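Local coordinates for protein SUBA (Escherichia coli, PDB 2IY9) that cleaves the host endoplasmic reticulum chaperone BiP at a single site in its interdomain hinge, as the subtilase-family serine protease subunit of an AB5 toxin, at residues P45-V50 against H109-S114; S62-A67 against A98-I103. All coordinates share one frame; numbering follows the deposited sequence.

Contact 1: P45-V50 against H109-S114; sequences PVVVSV and HALISS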
ATOM      1  N   PRO A  45       0.158 -15.095 -12.147  1.00 28.30           N
ATOM      2  CA  PRO A  45       1.162 -14.483 -11.283  1.00 27.76           C
ATOM      3  C   PRO A  45       0.870 -13.010 -11.045  1.00 26.73           C
ATOM      4  O   PRO A  45       0.490 -12.279 -11.964  1.00 26.13           O
ATOM      5  CB  PRO A  45       2.469 -14.673 -12.067  1.00 27.88           C
ATOM      6  CG  PRO A  45       2.157 -15.801 -13.056  1.00 28.46           C
ATOM      7  CD  PRO A  45       0.742 -15.525 -13.428  1.00 28.72           C
ATOM      8  N   VAL A  46       1.005 -12.605  -9.790  1.00 26.23           N
ATOM      9  CA  VAL A  46       0.818 -11.224  -9.386  1.00 25.08           C
ATOM     10  C   VAL A  46       2.023 -10.848  -8.563  1.00 24.30           C
ATOM     11  O   VAL A  46       2.314 -11.503  -7.566  1.00 24.77           O
ATOM     12  CB  VAL A  46      -0.459 -11.048  -8.523  1.00 25.06           C
ATOM     13  CG1 VAL A  46      -0.565  -9.618  -7.986  1.00 25.02           C
ATOM     14  CG2 VAL A  46      -1.707 -11.394  -9.326  1.00 25.31           C
ATOM     15  N   VAL A  47       2.718  -9.799  -8.992  1.00 23.43           N
ATOM     16  CA  VAL A  47       3.884  -9.282  -8.291  1.00 22.61           C
ATOM     17  C   VAL A  47       3.533  -7.894  -7.767  1.00 22.31           C
ATOM     18  O   VAL A  47       3.198  -6.991  -8.537  1.00 22.55           O
ATOM     19  CB  VAL A  47       5.120  -9.179  -9.221  1.00 22.53           C
ATOM     20  CG1 VAL A  47       6.323  -8.650  -8.458  1.00 23.42           C
ATOM     21  CG2 VAL A  47       5.442 -10.532  -9.874  1.00 22.67           C
ATOM     22  N   VAL A  48       3.611  -7.728  -6.452  1.00 22.41           N
ATOM     23  CA  VAL A  48       3.395  -6.427  -5.846  1.00 21.85           C
ATOM     24  C   VAL A  48       4.743  -5.733  -5.679  1.00 22.20           C
ATOM     25  O   VAL A  48       5.715  -6.323  -5.184  1.00 22.05           O
ATOM     26  CB  VAL A  48       2.682  -6.550  -4.480  1.00 21.32           C
ATOM     27  CG1 VAL A  48       2.528  -5.172  -3.810  1.00 20.82           C
ATOM     28  CG2 VAL A  48       1.315  -7.231  -4.647  1.00 21.75           C
ATOM     29  N   SER A  49       4.805  -4.480  -6.115  1.00 22.58           N
ATOM     30  CA  SER A  49       6.013  -3.692  -5.949  1.00 23.44           C
ATOM     31  C   SER A  49       6.082  -3.176  -4.503  1.00 23.26           C
ATOM     32  O   SER A  49       5.112  -2.622  -3.988  1.00 23.03           O
ATOM     33  CB  SER A  49       6.019  -2.553  -6.974  1.00 23.85           C
ATOM     34  OG  SER A  49       7.284  -1.905  -6.990  1.00 29.26           O
ATOM     35  N   VAL A  50       7.209  -3.400  -3.835  1.00 22.99           N
ATOM     36  CA  VAL A  50       7.392  -2.872  -2.485  1.00 22.98           C
ATOM     37  C   VAL A  50       8.505  -1.827  -2.526  1.00 22.94           C
ATOM     38  O   VAL A  50       9.702  -2.166  -2.545  1.00 23.25           O
ATOM     39  CB  VAL A  50       7.635  -3.976  -1.429  1.00 23.05           C
ATOM     40  CG1 VAL A  50       8.056  -3.370  -0.077  1.00 22.59           C
ATOM     41  CG2 VAL A  50       6.383  -4.804  -1.249  1.00 22.10           C
ATOM     42  N   HIS A 109      -0.214 -15.925  -2.414  1.00 25.40           N
ATOM     43  CA  HIS A 109       0.158 -16.326  -3.777  1.00 25.74           C
ATOM     44  C   HIS A 109       0.974 -15.269  -4.515  1.00 25.00           C
ATOM     45  O   HIS A 109       1.623 -15.581  -5.515  1.00 25.16           O
ATOM     46  CB  HIS A 109      -1.083 -16.661  -4.608  1.00 26.32           C
ATOM     47  CG  HIS A 109      -1.884 -17.796  -4.063  1.00 29.67           C
ATOM     48  ND1 HIS A 109      -3.263 -17.773  -4.004  1.00 34.37           N
ATOM     49  CD2 HIS A 109      -1.504 -18.987  -3.544  1.00 32.24           C
ATOM     50  CE1 HIS A 109      -3.696 -18.905  -3.474  1.00 33.30           C
ATOM     51  NE2 HIS A 109      -2.649 -19.656  -3.183  1.00 33.97           N
ATOM     52  N   ALA A 110       0.906 -14.022  -4.048  1.00 24.22           N
ATOM     53  CA  ALA A 110       1.653 -12.923  -4.674  1.00 23.45           C
ATOM     54  C   ALA A 110       3.154 -13.079  -4.516  1.00 23.12           C
ATOM     55  O   ALA A 110       3.631 -13.727  -3.593  1.00 23.40           O
ATOM     56  CB  ALA A 110       1.208 -11.566  -4.110  1.00 23.19           C
ATOM     57  N   LEU A 111       3.888 -12.486  -5.450  1.00 22.65           N
ATOM     58  CA  LEU A 111       5.323 -12.330  -5.335  1.00 21.96           C
ATOM     59  C   LEU A 111       5.622 -10.864  -5.060  1.00 22.03           C
ATOM     60  O   LEU A 111       4.726 -10.022  -5.133  1.00 21.69           O
ATOM     61  CB  LEU A 111       6.020 -12.788  -6.614  1.00 21.88           C
ATOM     62  CG  LEU A 111       5.814 -14.246  -7.034  1.00 22.22           C
ATOM     63  CD1 LEU A 111       6.434 -14.504  -8.416  1.00 22.92           C
ATOM     64  CD2 LEU A 111       6.389 -15.192  -6.018  1.00 22.34           C
ATOM     65  N   ILE A 112       6.881 -10.572  -4.740  1.00 21.79           N
ATOM     66  CA  ILE A 112       7.286  -9.244  -4.314  1.00 22.30           C
ATOM     67  C   ILE A 112       8.475  -8.772  -5.157  1.00 22.35           C
ATOM     68  O   ILE A 112       9.455  -9.504  -5.339  1.00 22.18           O
ATOM     69  CB  ILE A 112       7.693  -9.252  -2.801  1.00 22.46           C
ATOM     70  CG1 ILE A 112       6.489  -9.616  -1.902  1.00 22.72           C
ATOM     71  CG2 ILE A 112       8.388  -7.924  -2.387  1.00 22.99           C
ATOM     72  CD1 ILE A 112       5.346  -8.579  -1.892  1.00 21.60           C
ATOM     73  N   SER A 113       8.370  -7.553  -5.669  1.00 22.67           N
ATOM     74  CA  SER A 113       9.501  -6.872  -6.295  1.00 23.41           C
ATOM     75  C   SER A 113       9.941  -5.748  -5.369  1.00 23.97           C
ATOM     76  O   SER A 113       9.227  -4.744  -5.212  1.00 24.88           O
ATOM     77  CB  SER A 113       9.115  -6.319  -7.667  1.00 23.49           C
ATOM     78  OG  SER A 113      10.203  -5.615  -8.239  1.00 24.57           O
ATOM     79  N   SER A 114      11.110  -5.927  -4.757  1.00 23.67           N
ATOM     80  CA  SER A 114      11.631  -4.962  -3.802  1.00 23.69           C
ATOM     81  C   SER A 114      12.391  -3.847  -4.509  1.00 24.07           C
ATOM     82  O   SER A 114      13.289  -4.101  -5.321  1.00 24.25           O
ATOM     83  CB  SER A 114      12.526  -5.636  -2.776  1.00 23.39           C
ATOM     84  OG  SER A 114      12.982  -4.685  -1.836  1.00 24.04           O
TER
HETATM   85  O   HOH W   1       1.261 -14.859  -8.051  1.00 29.65           O
HETATM   86  O   HOH W   2      11.884  -2.411  -0.552  1.00 22.76           O
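Four backbone hydrogen bonds pair 46-50 with 111-113 in parallel, the local strand axes approaching to 4.5 Å at the closest and inclined at 30°. L111 N gives to V46 O, and L111 O receives V48 N; one step on, S113 N gives to V48 O and S113 O receives V50 N at 2.8 Å. L111 and S113 thus each bond to the two residues flanking the one they face, V47 and S49 respectively, which is the parallel pattern. The first bond lies in the carbonyl plane of V46; the V50 N to S113 O bond is nearly straight at hydrogen (172°), yet its donor sits 30° above the carbonyl plane. CA-H...O contacts run between them, as from V47 CA to L111 O at 3.4 Å.

Side-chain packing divides by sheet face. With V47, L111, S49 and S113 on one side, V47 CG1, anti to its backbone N, lies 3.7 Å from S113 CB, while the V47 and L111 side chains cross obliquely, an apolar contact through V47 CG2 and L111 CB. On the other, I112 spreads CG2 and CD1 against V50 CG2, at 3.9 Å from I112 CG2.

Water closes each end: one molecule accepts from V46 N and donates to H109 O, another donates to V50 O and meets S114 OG at 2.8 Å. The buried S49 hydroxyl is hydrogen-bonded to E144.

The chemistry is that of a parallel core sheet in the subtilisin-like fold: backbone polarity is met between strands, and V48, V50 and I112 meet helix 84-98 through I97. The V50 side chain is about 4 Å from that of D52, assigned to the charge relay, consistent with a rigid strand carrying that aspartate.

Contact 2: S62-A67 against A98-I103; sequences SDSEFA and ASRYGI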
ATOM      1  N   SER A  62      10.416 -16.530   2.074  1.00 24.24           N
ATOM      2  CA  SER A  62      11.511 -17.307   1.499  1.00 25.18           C
ATOM      3  C   SER A  62      11.361 -17.607   0.021  1.00 24.69           C
ATOM      4  O   SER A  62      12.361 -17.688  -0.697  1.00 25.42           O
ATOM      5  CB  SER A  62      11.696 -18.613   2.272  1.00 25.21           C
ATOM      6  OG  SER A  62      12.393 -18.357   3.475  1.00 27.19           O
ATOM      7  N   ASP A  63      10.121 -17.789  -0.417  1.00 24.97           N
ATOM      8  CA  ASP A  63       9.802 -18.105  -1.808  1.00 24.99           C
ATOM      9  C   ASP A  63       9.063 -16.963  -2.533  1.00 24.54           C
ATOM     10  O   ASP A  63       8.402 -17.204  -3.543  1.00 24.72           O
ATOM     11  CB  ASP A  63       8.941 -19.374  -1.854  1.00 25.77           C
ATOM     12  CG  ASP A  63       9.610 -20.558  -1.183  1.00 27.50           C
ATOM     13  OD1 ASP A  63      10.834 -20.719  -1.357  1.00 30.49           O
ATOM     14  OD2 ASP A  63       8.914 -21.310  -0.467  1.00 31.23           O
ATOM     15  N   SER A  64       9.182 -15.739  -2.022  1.00 23.66           N
ATOM     16  CA  SER A  64       8.379 -14.610  -2.492  1.00 23.26           C
ATOM     17  C   SER A  64       9.075 -13.693  -3.500  1.00 23.43           C
ATOM     18  O   SER A  64       8.434 -12.825  -4.096  1.00 23.21           O
ATOM     19  CB  SER A  64       7.902 -13.766  -1.301  1.00 23.32           C
ATOM     20  OG  SER A  64       7.059 -14.513  -0.443  1.00 22.15           O
ATOM     21  N   GLU A  65      10.379 -13.864  -3.689  1.00 23.22           N
ATOM     22  CA  GLU A  65      11.109 -12.917  -4.523  1.00 23.38           C
ATOM     23  C   GLU A  65      10.823 -13.050  -6.015  1.00 22.65           C
ATOM     24  O   GLU A  65      10.995 -14.121  -6.598  1.00 22.85           O
ATOM     25  CB  GLU A  65      12.621 -12.963  -4.257  1.00 22.86           C
ATOM     26  CG  GLU A  65      13.405 -11.931  -5.094  1.00 24.56           C
ATOM     27  CD  GLU A  65      14.907 -11.953  -4.840  1.00 24.35           C
ATOM     28  OE1 GLU A  65      15.334 -12.490  -3.803  1.00 27.63           O
ATOM     29  OE2 GLU A  65      15.664 -11.430  -5.687  1.00 26.85           O
ATOM     30  N   PHE A  66      10.419 -11.938  -6.619  1.00 22.98           N
ATOM     31  CA  PHE A  66      10.362 -11.809  -8.079  1.00 23.36           C
ATOM     32  C   PHE A  66      11.609 -11.069  -8.584  1.00 23.86           C
ATOM     33  O   PHE A  66      12.269 -11.504  -9.527  1.00 24.23           O
ATOM     34  CB  PHE A  66       9.098 -11.054  -8.496  1.00 23.59           C
ATOM     35  CG  PHE A  66       9.015 -10.755  -9.979  1.00 23.70           C
ATOM     36  CD1 PHE A  66       8.644 -11.750 -10.886  1.00 24.23           C
ATOM     37  CD2 PHE A  66       9.281  -9.476 -10.464  1.00 25.65           C
ATOM     38  CE1 PHE A  66       8.553 -11.476 -12.245  1.00 25.47           C
ATOM     39  CE2 PHE A  66       9.173  -9.189 -11.845  1.00 24.94           C
ATOM     40  CZ  PHE A  66       8.825 -10.190 -12.723  1.00 25.24           C
ATOM     41  N   ALA A  67      11.884  -9.920  -7.982  1.00 24.33           N
ATOM     42  CA  ALA A  67      13.064  -9.142  -8.290  1.00 24.60           C
ATOM     43  C   ALA A  67      13.412  -8.265  -7.106  1.00 24.94           C
ATOM     44  O   ALA A  67      12.609  -8.093  -6.194  1.00 24.33           O
ATOM     45  CB  ALA A  67      12.838  -8.279  -9.532  1.00 25.08           C
ATOM     46  N   ALA A  98       2.360 -10.602   1.520  1.00 21.98           N
ATOM     47  CA  ALA A  98       2.618 -11.877   0.823  1.00 23.00           C
ATOM     48  C   ALA A  98       3.167 -13.071   1.622  1.00 23.50           C
ATOM     49  O   ALA A  98       3.373 -14.154   1.044  1.00 23.62           O
ATOM     50  CB  ALA A  98       3.515 -11.602  -0.377  1.00 22.68           C
ATOM     51  N   SER A  99       3.450 -12.902   2.915  1.00 23.62           N
ATOM     52  CA  SER A  99       4.075 -14.004   3.680  1.00 24.03           C
ATOM     53  C   SER A  99       3.265 -15.307   3.617  1.00 23.76           C
ATOM     54  O   SER A  99       2.049 -15.297   3.775  1.00 24.33           O
ATOM     55  CB  SER A  99       4.344 -13.611   5.139  1.00 23.56           C
ATOM     56  OG  SER A  99       4.658 -14.772   5.912  1.00 23.93           O
ATOM     57  N   ARG A 100       3.954 -16.422   3.388  1.00 23.99           N
ATOM     58  CA  ARG A 100       3.296 -17.720   3.174  1.00 23.88           C
ATOM     59  C   ARG A 100       3.161 -18.569   4.425  1.00 24.55           C
ATOM     60  O   ARG A 100       2.438 -19.564   4.435  1.00 24.97           O
ATOM     61  CB  ARG A 100       4.033 -18.497   2.082  1.00 24.17           C
ATOM     62  CG  ARG A 100       3.981 -17.746   0.778  1.00 23.40           C
ATOM     63  CD  ARG A 100       4.454 -18.554  -0.416  1.00 24.71           C
ATOM     64  NE  ARG A 100       4.291 -17.730  -1.608  1.00 24.76           N
ATOM     65  CZ  ARG A 100       4.579 -18.113  -2.849  1.00 26.41           C
ATOM     66  NH1 ARG A 100       5.052 -19.336  -3.087  1.00 26.43           N
ATOM     67  NH2 ARG A 100       4.390 -17.260  -3.852  1.00 24.87           N
ATOM     68  N   TYR A 101       3.889 -18.189   5.467  1.00 25.18           N
ATOM     69  CA  TYR A 101       3.763 -18.819   6.777  1.00 25.54           C
ATOM     70  C   TYR A 101       4.390 -17.925   7.830  1.00 25.31           C
ATOM     71  O   TYR A 101       5.223 -17.068   7.513  1.00 25.18           O
ATOM     72  CB  TYR A 101       4.396 -20.227   6.795  1.00 26.62           C
ATOM     73  CG  TYR A 101       5.826 -20.323   6.290  1.00 26.67           C
ATOM     74  CD1 TYR A 101       6.914 -20.079   7.130  1.00 28.02           C
ATOM     75  CD2 TYR A 101       6.086 -20.703   4.977  1.00 28.29           C
ATOM     76  CE1 TYR A 101       8.235 -20.192   6.648  1.00 28.63           C
ATOM     77  CE2 TYR A 101       7.376 -20.822   4.501  1.00 27.94           C
ATOM     78  CZ  TYR A 101       8.438 -20.572   5.333  1.00 27.67           C
ATOM     79  OH  TYR A 101       9.706 -20.704   4.819  1.00 29.94           O
ATOM     80  N   GLY A 102       3.996 -18.130   9.084  1.00 24.95           N
ATOM     81  CA  GLY A 102       4.451 -17.276  10.176  1.00 25.04           C
ATOM     82  C   GLY A 102       3.503 -16.107  10.188  1.00 24.90           C
ATOM     83  O   GLY A 102       2.410 -16.192  10.746  1.00 26.06           O
ATOM     84  N   ILE A 103       3.893 -15.030   9.529  1.00 24.75           N
ATOM     85  CA  ILE A 103       2.951 -13.953   9.220  1.00 24.48           C
ATOM     86  C   ILE A 103       1.962 -14.430   8.140  1.00 24.39           C
ATOM     87  O   ILE A 103       2.358 -15.097   7.179  1.00 24.27           O
ATOM     88  CB  ILE A 103       3.711 -12.677   8.764  1.00 23.77           C
ATOM     89  CG1 ILE A 103       4.648 -12.182   9.877  1.00 24.79           C
ATOM     90  CG2 ILE A 103       2.762 -11.552   8.335  1.00 23.21           C
ATOM     91  CD1 ILE A 103       3.959 -11.989  11.241  1.00 21.35           C
TER
HETATM   92  O   HOH W   3       5.817 -21.596  -1.225  1.00 30.01           O
HETATM   93  O   HOH W   4      10.192 -21.795   2.218  1.00 44.15           O
HETATM   94  O   HOH W   5       4.510 -14.753  -1.292  1.00 22.13           O
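The R100 guanidinium carries D63 O over one face, 3.8 Å above its plane and offset toward the rim, and has a water at its edge. That water lies in plane, accepting from R100 NH1 at 3.0 Å. The Y101 ring likewise has a water at its edge, in plane and 2.9 Å from Y101 OH.

These two waters converge on one carboxylate oxygen, since each donates to D63 OD2. The direct separation of D63 OD2 and R100 NH1 is 5.1 Å, so the opposite charges are linked through solvent and form no salt bridge. R100 reaches this position with its chain extended from CG to NE, CG standing anti to the carbonyl carbon (chi1 -62°). Y101 instead takes the crowded position between backbone N and carbonyl carbon (chi1 52°), which brings its OH to 3.8 Å from both CB and OG of S62; S62 OG is hydrogen-bonded to G59 O.

Deeper in, a third water joins three groups. It lies 2.7 Å from A98 O, accepts from R100 NE, and pairs with S64 OG at 2.7 Å. R100 NE also has a weak hydrogen bond to P108 O. Within segment 98-103, S99 OG gives a hydrogen bond to I103 O at 2.6 Å, spanning the turn that contains Y101 and G102.

The contact therefore joins the approach to edge strand 65-70 with the loop leaving helix 84-98 mainly through bound water, with D63 O lying over R100, away from the catalytic residues. Its chemistry implies a hydrated polar seam in which the D63 charge is probably moderated by R100 at a distance.

Overall arrangement
From the N terminus, the chain first runs along 45-50, then through 62-67 into edge strand 65-70. It next follows helix 84-98 into the loop 98-103, and returns at 109-114. Contact 2 thus closes the inner loop and contact 1 the outer one: contact 2 lies wholly within the loop of contact 1, and the two do not cross. Their centres are about 9 Å apart. Strand 111-116 runs between strands 47-52 and 65-70, and I112 joins the contacts directly, its N and O making probable hydrogen bonds to S64 O and F66 N. Together they tie three neighbouring parallel strands to the end of helix 84-98.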